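Local coordinates for protein folylpolyglutamate synthase/dihydrofolate synthase (Thermotoga maritima, PDB 1O5Z) that probably uses ATP and magnesium to add L-glutamate to dihydropteroate and to tetrahydrofolate, lengthening the polyglutamate tail of folates, at residues M40-S43 with N47-L50; V109-T114 with A140-A145; F238-K243 with H271-A276; E249-Y254 with F260-L265; V373-V376 with R380-D383. One frame throughout, in Å; residues are numbered along the deposited sequence.

Interaction 1 (M40-S43 with N47-L50); sequences MLLS and NPHL
Asn47 opens the second segment by sending its backbone N to Leu42 O, 2.7 Å away, from above the carbonyl plane rather than along a lone pair. The bond catches a carbonyl in the last turn of helix 36-44, and Asn47 itself has positive phi (54°), a backbone shape that asparagine tolerates well. Its amide works on two sides: ND2 donates to a water that also meets Ser43 OG, while OD1 lies 3.3 Å from Ser43 CA and accepts a nearly straight hydrogen bond from His49 NE2. Pro48, whose ring nitrogen has no N-H to satisfy, follows; Pro48 CG touches Leu42 CD2 at 3.7 Å, and Pro48 CD rests against Leu42 O. His49 then turns its ring across the leucine. With CG between the backbone N and the carbonyl carbon (chi1 60°), the imidazole stands so that Leu42 CD1 lies over one face, 3.7 Å from the ring centroid, in a CH-pi contact. Leu50 CG covers the opposite face, near the rim, and Asn47 OD1 meets the edge in plane. Without the imidazole, as with an alanine here, Asn47 OD1 would probably lose its donor and a gap open beside Leu42 CD1. Since NE2 donates to Asn47 OD1, that nitrogen carries a proton, and the buried imidazole joins a polar edge to apolar faces where the helix passes into the loop before strand 53-58.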
# COMPACT_ATOMS: atom_id res chain seq x y z
N MET A 40 16.01 -20.05 -0.91
CA MET A 40 15.96 -21.41 -0.40
C MET A 40 14.54 -21.86 -0.03
O MET A 40 14.14 -22.96 -0.33
CB MET A 40 16.88 -21.50 0.82
CG MET A 40 17.07 -22.87 1.41
SD MET A 40 18.15 -22.87 2.88
CE MET A 40 19.43 -21.73 2.30
N LEU A 41 13.77 -21.04 0.65
CA LEU A 41 12.37 -21.39 0.93
C LEU A 41 11.61 -21.70 -0.36
O LEU A 41 11.04 -22.77 -0.49
CB LEU A 41 11.68 -20.25 1.67
CG LEU A 41 10.20 -20.33 2.04
CD1 LEU A 41 9.89 -21.64 2.74
CD2 LEU A 41 9.79 -19.15 2.90
N LEU A 42 11.66 -20.79 -1.31
CA LEU A 42 11.00 -20.99 -2.57
C LEU A 42 11.48 -22.23 -3.34
O LEU A 42 10.68 -22.96 -3.93
CB LEU A 42 11.13 -19.72 -3.43
CG LEU A 42 10.29 -18.52 -2.97
CD1 LEU A 42 10.64 -17.27 -3.75
CD2 LEU A 42 8.85 -18.83 -3.19
N SER A 43 12.79 -22.48 -3.32
CA SER A 43 13.34 -23.65 -3.94
C SER A 43 12.75 -24.92 -3.36
O SER A 43 12.45 -25.83 -4.09
CB SER A 43 14.83 -23.71 -3.69
OG SER A 43 15.38 -24.83 -4.34
N ASN A 47 9.86 -23.55 -6.42
CA ASN A 47 10.03 -22.31 -7.15
C ASN A 47 8.70 -21.88 -7.77
O ASN A 47 8.59 -21.67 -8.99
CB ASN A 47 11.15 -22.45 -8.21
CG ASN A 47 12.54 -22.60 -7.58
OD1 ASN A 47 12.90 -21.89 -6.69
ND2 ASN A 47 13.29 -23.55 -8.05
N PRO A 48 7.69 -21.71 -6.92
CA PRO A 48 6.35 -21.35 -7.38
C PRO A 48 6.31 -19.97 -8.04
O PRO A 48 5.45 -19.71 -8.90
CB PRO A 48 5.52 -21.37 -6.09
CG PRO A 48 6.56 -21.13 -4.96
CD PRO A 48 7.75 -21.84 -5.45
N HIS A 49 7.25 -19.13 -7.66
CA HIS A 49 7.42 -17.79 -8.23
C HIS A 49 7.77 -17.75 -9.71
O HIS A 49 7.59 -16.74 -10.38
CB HIS A 49 8.44 -17.01 -7.40
CG HIS A 49 9.79 -17.65 -7.35
ND1 HIS A 49 10.92 -17.04 -7.85
CD2 HIS A 49 10.17 -18.87 -6.91
CE1 HIS A 49 11.94 -17.87 -7.73
NE2 HIS A 49 11.51 -18.99 -7.16
N LEU A 50 8.22 -18.88 -10.26
CA LEU A 50 8.65 -18.98 -11.65
C LEU A 50 7.56 -19.56 -12.55
O LEU A 50 7.77 -19.87 -13.72
CB LEU A 50 9.87 -19.91 -11.71
CG LEU A 50 11.04 -19.48 -10.84
CD1 LEU A 50 12.17 -20.55 -10.92
CD2 LEU A 50 11.46 -18.11 -11.30
O HOH W 1 15.77 -24.17 -7.21

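Interaction 2 (V109-T114 with A140-A145); sequences VKIYET and AFLYFA
Lys110 O, a carbonyl of helix 105-122, is gripped by two donors from Thr114: the backbone N at 3.0 Å and the hydroxyl OG1 at 3.1 Å. With OG1 beside the backbone N (chi1 -56°), threonine returns its hydroxyl to its own helix and holds its methyl CG2 out to Leu142 CD2 of helix 132-146, 4.0 Å away. A beta-branched residue with one polar and one apolar arm thus suits this border between solvent and core. The same Leu142 CD2 also meets Ile111 CG2, at 4.0 Å, so one leucine methyl touches two residues placed a turn apart on the facing helix. Ile111 and Leu142 run alongside each other, head to tail, while the isoleucine stands roughly perpendicular to Tyr143. There Ile111 CD1 reaches the edge of the tyrosine ring, near its plane, 3.4 Å from Tyr143 CD1, and also leans on Tyr143 CB. The branches of isoleucine divide the work, CG2 serving Leu142 and the longer CG1-CD1 arm serving Tyr143. A serine in its place would probably open a gap beside the tyrosine edge and deprive Leu142 CD2 of one of its two neighbours. The axes of the short segments approach to 10.0 Å at 108°, so the helices cross steeply. Tyr143 continues onto Ile96 and Leu98 of strand 96-98, tying this pair to the large sheet of the Mur ligase middle domain. No hydrogen bond links the two segments; their cohesion comes from buried apolar surface, and the polar hydroxyl of Thr114 is spent within its own helix.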
# COMPACT_ATOMS: atom_id res chain seq x y z
N VAL A 109 -4.61 -20.87 5.77
CA VAL A 109 -4.37 -22.08 6.55
C VAL A 109 -3.80 -23.19 5.65
O VAL A 109 -2.81 -23.82 5.99
CB VAL A 109 -5.65 -22.51 7.29
CG1 VAL A 109 -5.51 -23.90 7.92
CG2 VAL A 109 -5.96 -21.55 8.35
N LYS A 110 -4.42 -23.39 4.49
CA LYS A 110 -3.97 -24.41 3.53
C LYS A 110 -2.55 -24.21 3.05
O LYS A 110 -1.74 -25.13 3.08
CB LYS A 110 -4.91 -24.49 2.31
CG LYS A 110 -6.22 -25.33 2.56
CD LYS A 110 -7.23 -25.09 1.39
CE LYS A 110 -8.11 -26.33 1.10
NZ LYS A 110 -8.08 -26.72 -0.39
N ILE A 111 -2.24 -23.01 2.56
CA ILE A 111 -0.89 -22.73 2.15
C ILE A 111 0.08 -22.87 3.31
O ILE A 111 1.16 -23.44 3.15
CB ILE A 111 -0.75 -21.37 1.45
CG1 ILE A 111 -1.06 -21.50 -0.05
CG2 ILE A 111 0.70 -20.84 1.50
CD1 ILE A 111 -2.37 -21.13 -0.32
N TYR A 112 -0.29 -22.40 4.49
CA TYR A 112 0.57 -22.60 5.61
C TYR A 112 0.85 -24.12 5.90
O TYR A 112 1.96 -24.51 6.13
CB TYR A 112 0.01 -21.91 6.85
CG TYR A 112 0.86 -22.24 8.02
CD1 TYR A 112 2.07 -21.58 8.22
CD2 TYR A 112 0.52 -23.29 8.85
CE1 TYR A 112 2.87 -21.94 9.27
CE2 TYR A 112 1.30 -23.64 9.87
CZ TYR A 112 2.48 -22.97 10.08
OH TYR A 112 3.28 -23.39 11.13
N GLU A 113 -0.17 -24.95 5.87
CA GLU A 113 0.02 -26.35 6.13
C GLU A 113 0.91 -27.05 5.11
O GLU A 113 1.75 -27.86 5.47
CB GLU A 113 -1.33 -27.00 6.26
CG GLU A 113 -1.86 -26.67 7.63
CD GLU A 113 -3.26 -27.18 7.88
OE1 GLU A 113 -3.93 -27.71 6.92
OE2 GLU A 113 -3.70 -27.04 9.08
N THR A 114 0.77 -26.67 3.85
CA THR A 114 1.76 -27.02 2.82
C THR A 114 3.22 -26.66 3.13
O THR A 114 4.10 -27.50 2.97
CB THR A 114 1.35 -26.39 1.51
OG1 THR A 114 0.03 -26.85 1.22
CG2 THR A 114 2.19 -26.92 0.36
N ALA A 140 2.40 -16.06 -0.65
CA ALA A 140 1.78 -15.48 -1.81
C ALA A 140 2.21 -16.18 -3.06
O ALA A 140 1.39 -16.58 -3.85
CB ALA A 140 2.09 -14.03 -1.88
N PHE A 141 3.52 -16.36 -3.24
CA PHE A 141 4.03 -17.02 -4.45
C PHE A 141 3.46 -18.40 -4.64
O PHE A 141 3.11 -18.80 -5.75
CB PHE A 141 5.54 -17.15 -4.43
CG PHE A 141 6.27 -15.89 -4.77
CD1 PHE A 141 7.35 -15.48 -3.99
CD2 PHE A 141 5.95 -15.15 -5.91
CE1 PHE A 141 8.06 -14.28 -4.30
CE2 PHE A 141 6.67 -14.00 -6.23
CZ PHE A 141 7.74 -13.57 -5.41
N LEU A 142 3.38 -19.15 -3.56
CA LEU A 142 2.84 -20.50 -3.59
C LEU A 142 1.34 -20.47 -3.94
O LEU A 142 0.85 -21.23 -4.75
CB LEU A 142 3.05 -21.15 -2.21
CG LEU A 142 2.70 -22.62 -2.11
CD1 LEU A 142 3.35 -23.36 -3.22
CD2 LEU A 142 3.07 -23.21 -0.74
N TYR A 143 0.63 -19.54 -3.31
CA TYR A 143 -0.80 -19.40 -3.53
C TYR A 143 -1.08 -19.09 -5.02
O TYR A 143 -1.92 -19.70 -5.63
CB TYR A 143 -1.31 -18.31 -2.62
CG TYR A 143 -2.73 -17.93 -2.80
CD1 TYR A 143 -3.74 -18.73 -2.30
CD2 TYR A 143 -3.08 -16.71 -3.37
CE1 TYR A 143 -5.05 -18.36 -2.41
CE2 TYR A 143 -4.38 -16.33 -3.48
CZ TYR A 143 -5.37 -17.15 -2.98
OH TYR A 143 -6.68 -16.79 -3.07
N PHE A 144 -0.35 -18.13 -5.57
CA PHE A 144 -0.47 -17.78 -6.95
C PHE A 144 -0.22 -18.96 -7.83
O PHE A 144 -0.89 -19.09 -8.83
CB PHE A 144 0.51 -16.66 -7.32
CG PHE A 144 0.32 -15.41 -6.54
CD1 PHE A 144 -0.93 -15.06 -6.02
CD2 PHE A 144 1.38 -14.56 -6.32
CE1 PHE A 144 -1.11 -13.90 -5.27
CE2 PHE A 144 1.21 -13.39 -5.59
CZ PHE A 144 -0.06 -13.06 -5.06
N ALA A 145 0.75 -19.79 -7.49
CA ALA A 145 0.98 -21.04 -8.21
C ALA A 145 -0.19 -22.04 -8.03
O ALA A 145 -0.71 -22.59 -9.02
CB ALA A 145 2.31 -21.70 -7.74

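Interaction 3 (F238-K243 with H271-A276); sequences FSVKVK and HQIENA
Val240 CB, the branch point of its side chain, lies 4.0 Å from Ile273 CG2, and Val240 CG2 is as near to it. Both methyls of the valine find further partners on the helix: CG1 rests 3.6 Å from the backbone O of Ile273, and CG2 comes 3.9 Å from Glu274 CG, the valine and glutamate side chains standing nearly perpendicular. Two residues along the same strand, Val242 CG2 touches Ile273 CD1, also at 4.0 Å. Ile273 places its two arms by one torsion (chi1 -78°): CG2 lies anti to the backbone N and faces Val240, while CG1 lies anti to the carbonyl carbon and carries CD1 across to Val242. A branched residue with one longer arm therefore spans two alternate positions of the strand, and the small valines, which favour extended backbone, are consistent with the close approach of the helix.

This is a helix laid on a small antiparallel sheet, with helix 271-286 packing against edge strand 239-244 within the Mur ligase middle domain. The axes of the two short segments are 8.1 Å apart at closest and run at 145° to each other.

Around this first shell, Phe252 of the adjacent strand 250-255 packs on both Ile273 and Ala276, and Leu265 of strand 259-265 adds to the cover of Ile273. Glu274 lends only its aliphatic part to Val240; its carboxylate is taken up by a salt bridge from OE2 to Arg212, which would fix the direction of the chain. Strand 239-244 is itself set by backbone hydrogen bonds of Ser239, Lys241 and Lys243 to Cys255, Asp253 and Arg251.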
# COMPACT_ATOMS: atom_id res chain seq x y z
N PHE A 238 6.38 9.55 -20.64
CA PHE A 238 4.95 9.64 -20.52
C PHE A 238 4.59 10.76 -19.59
O PHE A 238 5.42 11.25 -18.85
CB PHE A 238 4.37 8.34 -19.99
CG PHE A 238 4.87 7.99 -18.62
CD1 PHE A 238 6.14 7.47 -18.45
CD2 PHE A 238 4.07 8.20 -17.50
CE1 PHE A 238 6.61 7.14 -17.18
CE2 PHE A 238 4.53 7.88 -16.25
CZ PHE A 238 5.81 7.36 -16.08
N SER A 239 3.32 11.12 -19.61
CA SER A 239 2.83 12.20 -18.78
C SER A 239 1.33 12.07 -18.52
O SER A 239 0.63 11.29 -19.19
CB SER A 239 3.14 13.51 -19.48
OG SER A 239 2.46 13.52 -20.72
N VAL A 240 0.84 12.85 -17.55
CA VAL A 240 -0.59 12.95 -17.24
C VAL A 240 -0.97 14.42 -17.13
O VAL A 240 -0.17 15.26 -16.73
CB VAL A 240 -0.95 12.24 -15.92
CG1 VAL A 240 -0.90 10.71 -16.07
CG2 VAL A 240 -0.03 12.69 -14.78
N LYS A 241 -2.20 14.74 -17.49
CA LYS A 241 -2.66 16.12 -17.41
C LYS A 241 -3.97 16.06 -16.62
O LYS A 241 -4.89 15.36 -17.00
CB LYS A 241 -2.84 16.73 -18.80
CG LYS A 241 -3.02 18.26 -18.79
N VAL A 242 -3.99 16.73 -15.48
CA VAL A 242 -5.16 16.76 -14.63
C VAL A 242 -6.20 17.61 -15.35
O VAL A 242 -5.94 18.75 -15.65
CB VAL A 242 -4.83 17.39 -13.26
CG1 VAL A 242 -6.10 17.61 -12.43
CG2 VAL A 242 -3.82 16.55 -12.51
N LYS A 243 -7.35 17.03 -15.64
CA LYS A 243 -8.46 17.78 -16.26
C LYS A 243 -9.33 18.36 -15.16
O LYS A 243 -9.80 19.48 -15.30
CB LYS A 243 -9.30 16.90 -17.20
CG LYS A 243 -8.58 16.40 -18.46
CD LYS A 243 -8.21 17.54 -19.44
CE LYS A 243 -6.70 17.88 -19.32
NZ LYS A 243 -6.25 19.09 -20.11
N HIS A 271 -1.49 13.25 -6.53
CA HIS A 271 -0.45 12.21 -6.63
C HIS A 271 -0.97 10.93 -7.21
O HIS A 271 -0.21 10.19 -7.79
CB HIS A 271 0.21 11.86 -5.29
CG HIS A 271 1.25 12.84 -4.87
ND1 HIS A 271 2.31 13.18 -5.68
CD2 HIS A 271 1.37 13.60 -3.74
CE1 HIS A 271 3.05 14.10 -5.07
NE2 HIS A 271 2.51 14.36 -3.89
N GLN A 272 -2.26 10.63 -7.01
CA GLN A 272 -2.80 9.39 -7.52
C GLN A 272 -2.95 9.44 -9.03
O GLN A 272 -2.92 8.39 -9.70
CB GLN A 272 -4.13 9.01 -6.85
CG GLN A 272 -4.04 8.80 -5.36
CD GLN A 272 -2.98 7.79 -4.92
OE1 GLN A 272 -2.47 7.92 -3.81
NE2 GLN A 272 -2.63 6.83 -5.76
N ILE A 273 -3.09 10.64 -9.58
CA ILE A 273 -3.21 10.75 -11.02
C ILE A 273 -1.84 10.43 -11.63
O ILE A 273 -1.72 9.73 -12.67
CB ILE A 273 -3.81 12.10 -11.42
CG1 ILE A 273 -5.31 12.05 -11.21
CG2 ILE A 273 -3.54 12.43 -12.89
CD1 ILE A 273 -5.95 13.40 -11.13
N GLU A 274 -0.79 10.83 -10.94
CA GLU A 274 0.54 10.44 -11.37
C GLU A 274 0.79 8.96 -11.20
O GLU A 274 1.45 8.34 -12.02
CB GLU A 274 1.60 11.29 -10.67
CG GLU A 274 1.59 12.71 -11.18
CD GLU A 274 2.92 13.42 -11.04
OE1 GLU A 274 3.85 12.89 -10.41
OE2 GLU A 274 3.04 14.52 -11.59
N ASN A 275 0.29 8.37 -10.13
CA ASN A 275 0.46 6.95 -9.94
C ASN A 275 -0.23 6.24 -11.08
O ASN A 275 0.23 5.25 -11.57
CB ASN A 275 -0.14 6.52 -8.61
CG ASN A 275 0.70 6.97 -7.39
OD1 ASN A 275 0.22 6.98 -6.26
ND2 ASN A 275 1.91 7.34 -7.63
N ALA A 276 -1.40 6.73 -11.47
CA ALA A 276 -2.13 6.20 -12.63
C ALA A 276 -1.31 6.25 -13.95
O ALA A 276 -1.22 5.26 -14.63
CB ALA A 276 -3.48 6.91 -12.80

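Interaction 4 (E249-Y254 with F260-L265); sequences ENRFDY and FEDLVL
Phe252 reaches over Leu263 from the adjacent antiparallel strand, and its ring can be followed outward. CB sets the ring in the position between the backbone N and the carbonyl carbon (chi1 67°), which swings it toward the partner strand. CD1 then lies 3.3 Å from Leu263 O, CE1 meets Leu263 CB and, at 4.0 Å, Leu265 CG, and CE2 touches Leu263 CD1 at 3.6 Å. At the tip, CZ is near both Leu263 CB and CD1; CB lies over one ring face in a CH-pi contact. In the backbone, Phe252 N binds Leu263 O, and Leu263 N returns a 2.7 Å bond to Phe252 O.

Two residues, Asp262 and Leu263, stand opposite the single Phe252, a G1 beta bulge in which Asp262 takes positive phi (50°). Asp253 OD1 accepts from Asp262 N at 2.9 Å, met nearly along the C-O axis. Beyond the bulge, Tyr254 and Phe260 run alongside each other. On the other face, Val264 CG2 lies over the Arg251 guanidinium. The aspartate bond thus gives the extra amide of the bulge a partner, while the Phe252 face buries apolar carbon against helices 271-286 and 292-301.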
# COMPACT_ATOMS: atom_id res chain seq x y z
N GLU A 249 -14.12 11.29 -8.68
CA GLU A 249 -14.34 11.52 -10.09
C GLU A 249 -13.25 12.45 -10.58
O GLU A 249 -13.52 13.53 -11.04
CB GLU A 249 -15.73 12.09 -10.30
CG GLU A 249 -16.16 12.21 -11.75
CD GLU A 249 -17.65 12.55 -11.90
OE1 GLU A 249 -18.02 13.40 -12.77
OE2 GLU A 249 -18.47 11.97 -11.13
N ASN A 250 -12.01 11.97 -10.48
CA ASN A 250 -10.83 12.76 -10.80
C ASN A 250 -10.37 12.46 -12.20
O ASN A 250 -9.97 11.36 -12.51
CB ASN A 250 -9.72 12.49 -9.79
CG ASN A 250 -10.15 12.80 -8.37
OD1 ASN A 250 -10.19 13.98 -7.97
ND2 ASN A 250 -10.54 11.76 -7.61
N ARG A 251 -10.40 13.48 -13.02
CA ARG A 251 -10.38 13.32 -14.44
C ARG A 251 -9.04 13.81 -15.00
O ARG A 251 -8.53 14.87 -14.62
CB ARG A 251 -11.61 14.05 -14.98
CG ARG A 251 -11.96 13.85 -16.41
CD ARG A 251 -13.37 14.40 -16.75
NE ARG A 251 -14.43 14.00 -15.79
CZ ARG A 251 -15.19 12.88 -15.85
NH1 ARG A 251 -15.08 11.97 -16.83
NH2 ARG A 251 -16.09 12.67 -14.89
N PHE A 252 -8.43 13.00 -15.87
CA PHE A 252 -7.13 13.31 -16.47
C PHE A 252 -6.94 12.68 -17.87
O PHE A 252 -7.63 11.74 -18.24
CB PHE A 252 -6.01 12.89 -15.53
CG PHE A 252 -5.90 11.42 -15.32
CD1 PHE A 252 -6.87 10.73 -14.58
CD2 PHE A 252 -4.84 10.70 -15.89
CE1 PHE A 252 -6.77 9.31 -14.38
CE2 PHE A 252 -4.73 9.29 -15.73
CZ PHE A 252 -5.70 8.60 -14.96
N ASP A 253 -6.00 13.27 -18.63
CA ASP A 253 -5.49 12.68 -19.88
C ASP A 253 -4.16 11.97 -19.60
O ASP A 253 -3.42 12.37 -18.70
CB ASP A 253 -5.25 13.75 -20.95
CG ASP A 253 -6.46 14.60 -21.21
OD1 ASP A 253 -7.59 14.12 -20.94
OD2 ASP A 253 -6.37 15.76 -21.66
N TYR A 254 -3.87 10.92 -20.36
CA TYR A 254 -2.59 10.21 -20.31
C TYR A 254 -1.94 10.23 -21.69
O TYR A 254 -2.64 10.06 -22.68
CB TYR A 254 -2.81 8.76 -19.87
CG TYR A 254 -1.58 7.88 -20.01
CD1 TYR A 254 -0.59 7.86 -19.03
CD2 TYR A 254 -1.40 7.08 -21.14
CE1 TYR A 254 0.55 7.03 -19.16
CE2 TYR A 254 -0.29 6.28 -21.30
CZ TYR A 254 0.69 6.26 -20.31
OH TYR A 254 1.79 5.47 -20.48
N PHE A 260 -4.94 8.68 -23.89
CA PHE A 260 -6.29 8.56 -23.39
C PHE A 260 -6.67 9.92 -22.85
O PHE A 260 -5.84 10.63 -22.27
CB PHE A 260 -6.35 7.50 -22.30
CG PHE A 260 -5.94 6.14 -22.76
CD1 PHE A 260 -4.79 5.53 -22.26
CD2 PHE A 260 -6.72 5.44 -23.70
CE1 PHE A 260 -4.42 4.24 -22.70
CE2 PHE A 260 -6.35 4.15 -24.14
CZ PHE A 260 -5.20 3.56 -23.65
N GLU A 261 -7.92 10.31 -23.07
CA GLU A 261 -8.43 11.58 -22.58
C GLU A 261 -9.58 11.34 -21.60
O GLU A 261 -10.36 10.42 -21.77
CB GLU A 261 -8.93 12.43 -23.75
CG GLU A 261 -8.03 12.47 -24.98
CD GLU A 261 -8.55 13.50 -25.96
OE1 GLU A 261 -8.81 14.65 -25.53
OE2 GLU A 261 -8.73 13.17 -27.15
N ASP A 262 -9.68 12.19 -20.58
CA ASP A 262 -10.72 12.07 -19.55
C ASP A 262 -10.88 10.68 -18.92
O ASP A 262 -11.98 10.15 -18.79
CB ASP A 262 -12.06 12.62 -20.05
CG ASP A 262 -11.96 14.10 -20.36
OD1 ASP A 262 -12.50 14.52 -21.41
OD2 ASP A 262 -11.31 14.91 -19.64
N LEU A 263 -9.74 10.13 -18.52
CA LEU A 263 -9.71 9.01 -17.62
C LEU A 263 -10.16 9.47 -16.25
O LEU A 263 -9.95 10.61 -15.87
CB LEU A 263 -8.31 8.43 -17.53
CG LEU A 263 -7.68 7.92 -18.83
CD1 LEU A 263 -6.23 7.65 -18.55
CD2 LEU A 263 -8.33 6.64 -19.29
N VAL A 264 -10.74 8.56 -15.49
CA VAL A 264 -11.30 8.87 -14.20
C VAL A 264 -10.72 7.95 -13.13
O VAL A 264 -10.71 6.71 -13.28
CB VAL A 264 -12.83 8.77 -14.26
CG1 VAL A 264 -13.47 9.03 -12.89
CG2 VAL A 264 -13.38 9.77 -15.30
N LEU A 265 -10.20 8.58 -12.08
CA LEU A 265 -9.85 7.88 -10.87
C LEU A 265 -10.86 8.14 -9.80
O LEU A 265 -11.26 9.26 -9.53
CB LEU A 265 -8.56 8.40 -10.32
CG LEU A 265 -7.22 7.85 -10.70
CD1 LEU A 265 -6.29 8.55 -9.77
CD2 LEU A 265 -7.11 6.35 -10.52

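Interaction 5 (V373-V376 with R380-D383); sequences VTRV and RMKD. With SO4 (sulfate ion), chain E.
A sulfate, probably from the crystallisation liquor, sits in the glutamate ligase domain where the loop after strand 370-373 runs into helix 384-394; Arg375 and Asp383 N hold it, and Met381 packs under the arginine that reaches it. Arg375 CG is anti to the carbonyl carbon, and a bend at chi3 (69°) carries the guanidinium across Met381 at about a right angle, with NH2 3.7 Å from Met381 CG. The sulfur of the sulfate and a water lie at the guanidinium edge, in its plane. The bonds from Arg375 and Asp383 N to the anion are weak: Arg375 NH1 gives a straight but long one to sulfate O2 (3.5 Å, 174°), NH1 and NH2 both give weak hydrogen bonds to sulfate O1, and Asp383 N donates to sulfate O3. The water accepts from Arg375 NH2 at 2.9 Å and gives a weak bond to Met381 O, linking the two segments through solvent.

Met381 also packs on Val376. Its CB comes 3.2 Å from Val376 O, and SD lies 4.0 Å from Val376 CB. The flexible, unbranched methionine can bend at chi2 (72°) to lay its sulfur beside the valine, whereas the long arginine reaches past it to the anion with its charge.

Asp383 occupies the N-cap position, and Met384 N and Asn385 ND2 complete the sulfate's partners, so the anion lies at the N-terminal end of helix 384-394, whose dipole would favour it. Met384 also packs on Arg375, Phe422 of helix 421-433 covers Val376, and Thr374 pairs by its backbone with Ile349 at the end of neighbouring strand 345-349.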
# COMPACT_ATOMS: atom_id res chain seq x y z
N VAL A 373 -9.81 13.72 20.43
CA VAL A 373 -8.69 12.85 20.63
C VAL A 373 -9.29 11.55 21.12
O VAL A 373 -10.19 11.55 21.97
CB VAL A 373 -7.72 13.41 21.71
CG1 VAL A 373 -6.50 12.51 21.85
CG2 VAL A 373 -7.29 14.85 21.36
N THR A 374 -8.77 10.45 20.62
CA THR A 374 -9.29 9.13 20.95
C THR A 374 -8.14 8.20 21.22
O THR A 374 -6.99 8.56 20.97
CB THR A 374 -10.16 8.63 19.79
OG1 THR A 374 -10.91 7.53 20.25
CG2 THR A 374 -9.35 8.13 18.61
N ARG A 375 -8.40 7.04 21.79
CA ARG A 375 -7.31 6.07 22.02
C ARG A 375 -7.08 5.14 20.84
O ARG A 375 -7.99 4.45 20.44
CB ARG A 375 -7.62 5.16 23.19
CG ARG A 375 -7.73 5.83 24.45
CD ARG A 375 -7.86 4.86 25.54
NE ARG A 375 -6.61 4.14 25.72
CZ ARG A 375 -5.71 4.44 26.64
NH1 ARG A 375 -5.90 5.46 27.46
NH2 ARG A 375 -4.60 3.72 26.72
N VAL A 376 -5.86 5.08 20.31
CA VAL A 376 -5.50 4.02 19.38
C VAL A 376 -5.79 2.63 19.99
O VAL A 376 -5.37 2.31 21.10
CB VAL A 376 -4.05 4.09 18.97
CG1 VAL A 376 -3.72 2.96 18.00
CG2 VAL A 376 -3.72 5.45 18.34
N ARG A 380 -0.30 -1.39 22.28
CA ARG A 380 0.81 -0.45 22.10
C ARG A 380 0.48 0.98 22.53
O ARG A 380 1.40 1.76 22.78
CB ARG A 380 1.32 -0.47 20.64
CG ARG A 380 2.60 -1.32 20.43
CD ARG A 380 2.74 -2.03 19.04
NE ARG A 380 2.37 -1.22 17.86
CZ ARG A 380 3.13 -0.23 17.35
NH1 ARG A 380 4.30 0.09 17.93
NH2 ARG A 380 2.72 0.45 16.26
N MET A 381 -0.80 1.34 22.64
CA MET A 381 -1.17 2.72 23.00
C MET A 381 -0.85 3.07 24.44
O MET A 381 -1.48 2.54 25.33
CB MET A 381 -2.67 2.97 22.73
CG MET A 381 -3.25 4.28 23.30
SD MET A 381 -2.65 5.72 22.39
CE MET A 381 -2.77 6.99 23.63
N LYS A 382 0.12 3.97 24.67
CA LYS A 382 0.38 4.55 26.00
C LYS A 382 0.36 6.08 25.96
O LYS A 382 0.46 6.69 24.90
CB LYS A 382 1.68 4.00 26.67
CG LYS A 382 3.03 4.51 26.19
CD LYS A 382 4.18 3.91 27.03
CE LYS A 382 5.48 4.76 27.01
NZ LYS A 382 6.48 4.41 28.08
N ASP A 383 0.17 6.67 27.15
CA ASP A 383 0.17 8.12 27.38
C ASP A 383 -0.93 8.90 26.72
O ASP A 383 -0.70 10.01 26.21
CB ASP A 383 1.49 8.76 26.97
CG ASP A 383 2.47 8.74 28.04
OD1 ASP A 383 3.67 8.60 27.72
OD2 ASP A 383 2.13 8.86 29.23
S SO4 E . -2.36 5.59 29.27
O1 SO4 E . -2.60 6.04 27.89
O2 SO4 E . -3.56 6.01 30.00
O3 SO4 E . -1.25 6.39 29.82
O4 SO4 E . -2.02 4.15 29.21
O HOH W 2 -4.57 1.39 25.02

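In the fold
Along the chain the contacts come in the order 1, 2, 4 and 5, with interaction 3 spanning interaction 4, since strand 239-244 and helix 271-286 bracket the hairpin of 250-255 and 259-265. Interactions 3 and 4 have centres 8 Å apart and share one three-stranded antiparallel sheet. Interactions 1 and 2, centred 12 Å apart, touch through helix 132-146, where Phe141 meets Leu42, Pro48 and His49. This pair lies about 36 to 39 Å, centre to centre, from the other. Interactions 2, 3 and 4 belong to the Mur ligase middle domain; interaction 5 stands alone in the glutamate ligase domain, 36 to 41 Å from every other centre. Packing beside the large sheet, around the three-stranded sheet and in the glutamate ligase domain is thus built separately.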